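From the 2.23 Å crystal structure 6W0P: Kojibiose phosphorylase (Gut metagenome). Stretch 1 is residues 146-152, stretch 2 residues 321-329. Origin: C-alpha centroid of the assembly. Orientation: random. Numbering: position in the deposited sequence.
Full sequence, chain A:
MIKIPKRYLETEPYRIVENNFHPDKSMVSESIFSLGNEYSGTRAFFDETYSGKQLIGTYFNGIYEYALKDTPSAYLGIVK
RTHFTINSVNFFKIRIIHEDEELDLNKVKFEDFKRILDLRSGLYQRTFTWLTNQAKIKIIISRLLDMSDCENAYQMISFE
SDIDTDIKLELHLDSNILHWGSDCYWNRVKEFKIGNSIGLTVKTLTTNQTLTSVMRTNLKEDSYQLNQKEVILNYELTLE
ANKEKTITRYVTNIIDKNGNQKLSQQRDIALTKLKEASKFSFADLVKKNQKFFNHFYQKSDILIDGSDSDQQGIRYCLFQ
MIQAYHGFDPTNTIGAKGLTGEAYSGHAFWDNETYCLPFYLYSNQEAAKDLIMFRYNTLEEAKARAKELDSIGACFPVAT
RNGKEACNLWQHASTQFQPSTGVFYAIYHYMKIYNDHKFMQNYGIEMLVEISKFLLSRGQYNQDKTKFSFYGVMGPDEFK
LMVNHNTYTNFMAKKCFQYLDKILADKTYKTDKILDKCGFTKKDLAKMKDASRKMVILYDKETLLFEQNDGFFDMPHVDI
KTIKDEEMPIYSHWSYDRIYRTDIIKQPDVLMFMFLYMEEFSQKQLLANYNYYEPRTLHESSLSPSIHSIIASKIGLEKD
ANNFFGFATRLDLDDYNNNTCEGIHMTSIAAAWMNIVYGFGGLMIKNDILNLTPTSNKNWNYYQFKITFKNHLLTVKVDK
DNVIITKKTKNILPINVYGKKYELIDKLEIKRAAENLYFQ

Stretch 1 (146-152) DMSDCEN
Stretch 2, residues 321-329: MIQAYHGFD

Residues 146-152 form a compact loop that packs against the end of a helix and the segment that follows it, residues 321-329, burying 295 Å² in total. The loop folds back on itself: Asp-146 N donates to Asn-152 O (3.1 Å), and a type I beta turn from Asp-149 to Asn-152 is closed by Asn-152 N to Asp-149 O (3.1 Å). Asp-146, in the t rotamer, steadies the bend, its OD1 accepting from Ser-148 N (3.2 Å) and Asp-149 N (3.1 Å). In the partner, residues 321-324 are helical, with a weak bond from Tyr-325 N to Met-321 O (3.4 Å). Tyr-325 leaves helical geometry (phi/psi -159/134), His-326 follows at -143/16, Gly-327 takes a positive phi (85/29), and Phe-328 returns to -69/-34. The register sets the CA of Met-147 8.0 Å from that of Gln-323, and the CA of Cys-150 8.1 Å from that of Phe-328, spacings bridged by side chains.

No direct hydrogen bond joins the two stretches. Met-147 O lies 3.2 Å from His-326 NE2, but the angle is too poor for one. Instead a water bridges Ser-148 O and His-326 NE2, donating to Ser-148 O at 2.9 Å and hydrogen-bonded to His-326 NE2, also at 2.9 Å. The imidazole reaches this position with chi1 at 68° (p) and chi2 at -85°, its CA-to-CB bond pointing toward the loop.

Sulfur-aromatic contacts centre on Cys-150, an m rotamer (chi1 -55°) whose CA-to-CB bond points toward the partner. Its SG meets the edge of the His-326 imidazole, 3.6 Å from CE1 of that residue and near the ring plane. The same SG lies 3.6 Å from Phe-328 CD1, approaching that ring obliquely, while Cys-150 CB sits over one face, 4.2 Å from the Phe-328 ring centroid and 19° off the normal, in a CH-pi contact. Phe-328 is t (chi1 -177°, chi2 75°), with its CA-to-CB bond also toward the loop. At the ring edge, Glu-151 OE2 comes within 3.8 Å of Phe-328 CZ; Glu-151 starts sideways, but chi angles of -54°, 93° and -12° bring its end nearer.

Looser packing reaches the helix through Met-147. All three of its chi angles are m (-60°, -59°, -70°), so a side chain that starts sideways brings its methyl closer, placing Met-147 CE 4.2 Å from both Ile-322 O and Gln-323 CA. The terminal methyl thus rests against helical backbone, with Gln-323 CG 4.5 Å from Met-147 CE.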

# COMPACT_ATOMS: atom_id res chain seq x y z
N ASP A 146 -32.55 -26.31 -9.66
CA ASP A 146 -32.99 -26.73 -11.03
C ASP A 146 -31.90 -26.32 -12.02
O ASP A 146 -31.59 -25.14 -12.07
CB ASP A 146 -34.33 -26.11 -11.40
CG ASP A 146 -35.04 -26.77 -12.56
OD1 ASP A 146 -34.38 -27.08 -13.59
OD2 ASP A 146 -36.28 -26.96 -12.44
N MET A 147 -31.31 -27.26 -12.74
CA MET A 147 -30.13 -26.96 -13.61
C MET A 147 -30.57 -26.37 -14.95
O MET A 147 -29.71 -25.72 -15.55
CB MET A 147 -29.28 -28.20 -13.88
CG MET A 147 -28.73 -28.79 -12.61
SD MET A 147 -27.70 -27.66 -11.65
CE MET A 147 -26.28 -27.54 -12.72
N SER A 148 -31.83 -26.55 -15.38
CA SER A 148 -32.39 -26.00 -16.65
C SER A 148 -33.15 -24.69 -16.39
O SER A 148 -32.78 -23.66 -16.98
CB SER A 148 -33.27 -27.01 -17.34
OG SER A 148 -32.83 -28.34 -17.04
N ASP A 149 -34.20 -24.71 -15.56
CA ASP A 149 -34.99 -23.51 -15.18
C ASP A 149 -34.39 -22.95 -13.90
O ASP A 149 -34.94 -23.26 -12.83
CB ASP A 149 -36.48 -23.83 -15.05
CG ASP A 149 -37.09 -24.36 -16.33
OD1 ASP A 149 -37.15 -23.57 -17.29
OD2 ASP A 149 -37.48 -25.56 -16.37
N CYS A 150 -33.30 -22.19 -14.00
CA CYS A 150 -32.30 -22.01 -12.91
C CYS A 150 -32.81 -21.02 -11.85
O CYS A 150 -32.19 -20.95 -10.77
CB CYS A 150 -30.96 -21.56 -13.47
SG CYS A 150 -30.34 -22.70 -14.74
N GLU A 151 -33.93 -20.36 -12.12
CA GLU A 151 -34.66 -19.47 -11.17
C GLU A 151 -35.25 -20.30 -10.03
O GLU A 151 -35.53 -19.70 -8.98
CB GLU A 151 -35.76 -18.71 -11.89
CG GLU A 151 -35.28 -17.94 -13.11
CD GLU A 151 -35.39 -18.69 -14.44
OE1 GLU A 151 -35.65 -19.94 -14.45
OE2 GLU A 151 -35.20 -18.02 -15.47
N ASN A 152 -35.44 -21.61 -10.22
CA ASN A 152 -36.12 -22.49 -9.23
C ASN A 152 -35.13 -23.26 -8.36
O ASN A 152 -34.09 -23.72 -8.87
CB ASN A 152 -37.03 -23.51 -9.88
CG ASN A 152 -38.03 -22.87 -10.81
OD1 ASN A 152 -38.34 -21.69 -10.66
ND2 ASN A 152 -38.54 -23.65 -11.76
N MET A 321 -17.59 -27.97 -11.99
CA MET A 321 -17.36 -27.19 -13.23
C MET A 321 -18.72 -26.98 -13.90
O MET A 321 -18.96 -25.88 -14.36
CB MET A 321 -16.41 -27.87 -14.22
CG MET A 321 -14.95 -27.93 -13.77
SD MET A 321 -14.20 -26.30 -13.63
CE MET A 321 -13.84 -26.00 -15.35
N ILE A 322 -19.56 -28.01 -13.94
CA ILE A 322 -20.89 -27.98 -14.60
C ILE A 322 -21.81 -27.07 -13.76
O ILE A 322 -22.65 -26.33 -14.34
CB ILE A 322 -21.44 -29.42 -14.79
CG1 ILE A 322 -20.54 -30.24 -15.74
CG2 ILE A 322 -22.86 -29.35 -15.32
CD1 ILE A 322 -20.68 -31.80 -15.71
N GLN A 323 -21.66 -27.09 -12.44
CA GLN A 323 -22.43 -26.24 -11.48
C GLN A 323 -22.02 -24.77 -11.62
O GLN A 323 -22.92 -23.89 -11.57
CB GLN A 323 -22.24 -26.70 -10.04
CG GLN A 323 -23.04 -27.95 -9.68
CD GLN A 323 -23.38 -28.05 -8.22
OE1 GLN A 323 -24.51 -28.35 -7.87
NE2 GLN A 323 -22.41 -27.80 -7.36
N ALA A 324 -20.74 -24.52 -11.83
CA ALA A 324 -20.19 -23.14 -11.91
C ALA A 324 -20.71 -22.40 -13.15
O ALA A 324 -20.92 -21.18 -13.04
CB ALA A 324 -18.69 -23.20 -11.88
N TYR A 325 -20.84 -23.07 -14.29
CA TYR A 325 -21.19 -22.41 -15.58
C TYR A 325 -21.77 -23.40 -16.59
O TYR A 325 -21.20 -24.48 -16.77
CB TYR A 325 -19.93 -21.79 -16.19
CG TYR A 325 -20.17 -20.50 -16.94
CD1 TYR A 325 -20.43 -19.34 -16.25
CD2 TYR A 325 -20.18 -20.45 -18.32
CE1 TYR A 325 -20.68 -18.16 -16.91
CE2 TYR A 325 -20.43 -19.26 -19.00
CZ TYR A 325 -20.67 -18.10 -18.29
OH TYR A 325 -20.88 -16.90 -18.92
N HIS A 326 -22.86 -23.05 -17.27
CA HIS A 326 -23.37 -23.90 -18.38
C HIS A 326 -23.94 -23.06 -19.52
O HIS A 326 -24.64 -23.63 -20.35
CB HIS A 326 -24.37 -24.94 -17.84
CG HIS A 326 -25.65 -24.36 -17.33
ND1 HIS A 326 -25.79 -23.87 -16.05
CD2 HIS A 326 -26.86 -24.21 -17.93
CE1 HIS A 326 -27.04 -23.44 -15.89
NE2 HIS A 326 -27.71 -23.63 -17.02
N GLY A 327 -23.63 -21.76 -19.58
CA GLY A 327 -24.09 -20.88 -20.66
C GLY A 327 -25.48 -20.35 -20.39
O GLY A 327 -26.21 -20.06 -21.36
N PHE A 328 -25.87 -20.20 -19.13
CA PHE A 328 -27.21 -19.67 -18.78
C PHE A 328 -27.31 -18.19 -19.15
O PHE A 328 -28.41 -17.76 -19.52
CB PHE A 328 -27.53 -19.82 -17.30
CG PHE A 328 -28.92 -19.36 -16.94
CD1 PHE A 328 -30.03 -20.14 -17.26
CD2 PHE A 328 -29.12 -18.14 -16.31
CE1 PHE A 328 -31.31 -19.72 -16.96
CE2 PHE A 328 -30.41 -17.71 -16.03
CZ PHE A 328 -31.50 -18.50 -16.34
N ASP A 329 -26.22 -17.43 -19.04
CA ASP A 329 -26.27 -15.94 -19.11
C ASP A 329 -24.94 -15.36 -19.60
O ASP A 329 -23.94 -15.45 -18.90
CB ASP A 329 -26.60 -15.35 -17.75
CG ASP A 329 -26.92 -13.86 -17.77
OD1 ASP A 329 -26.55 -13.17 -18.75
OD2 ASP A 329 -27.54 -13.39 -16.80
O HOH W 1 -30.25 -23.48 -18.35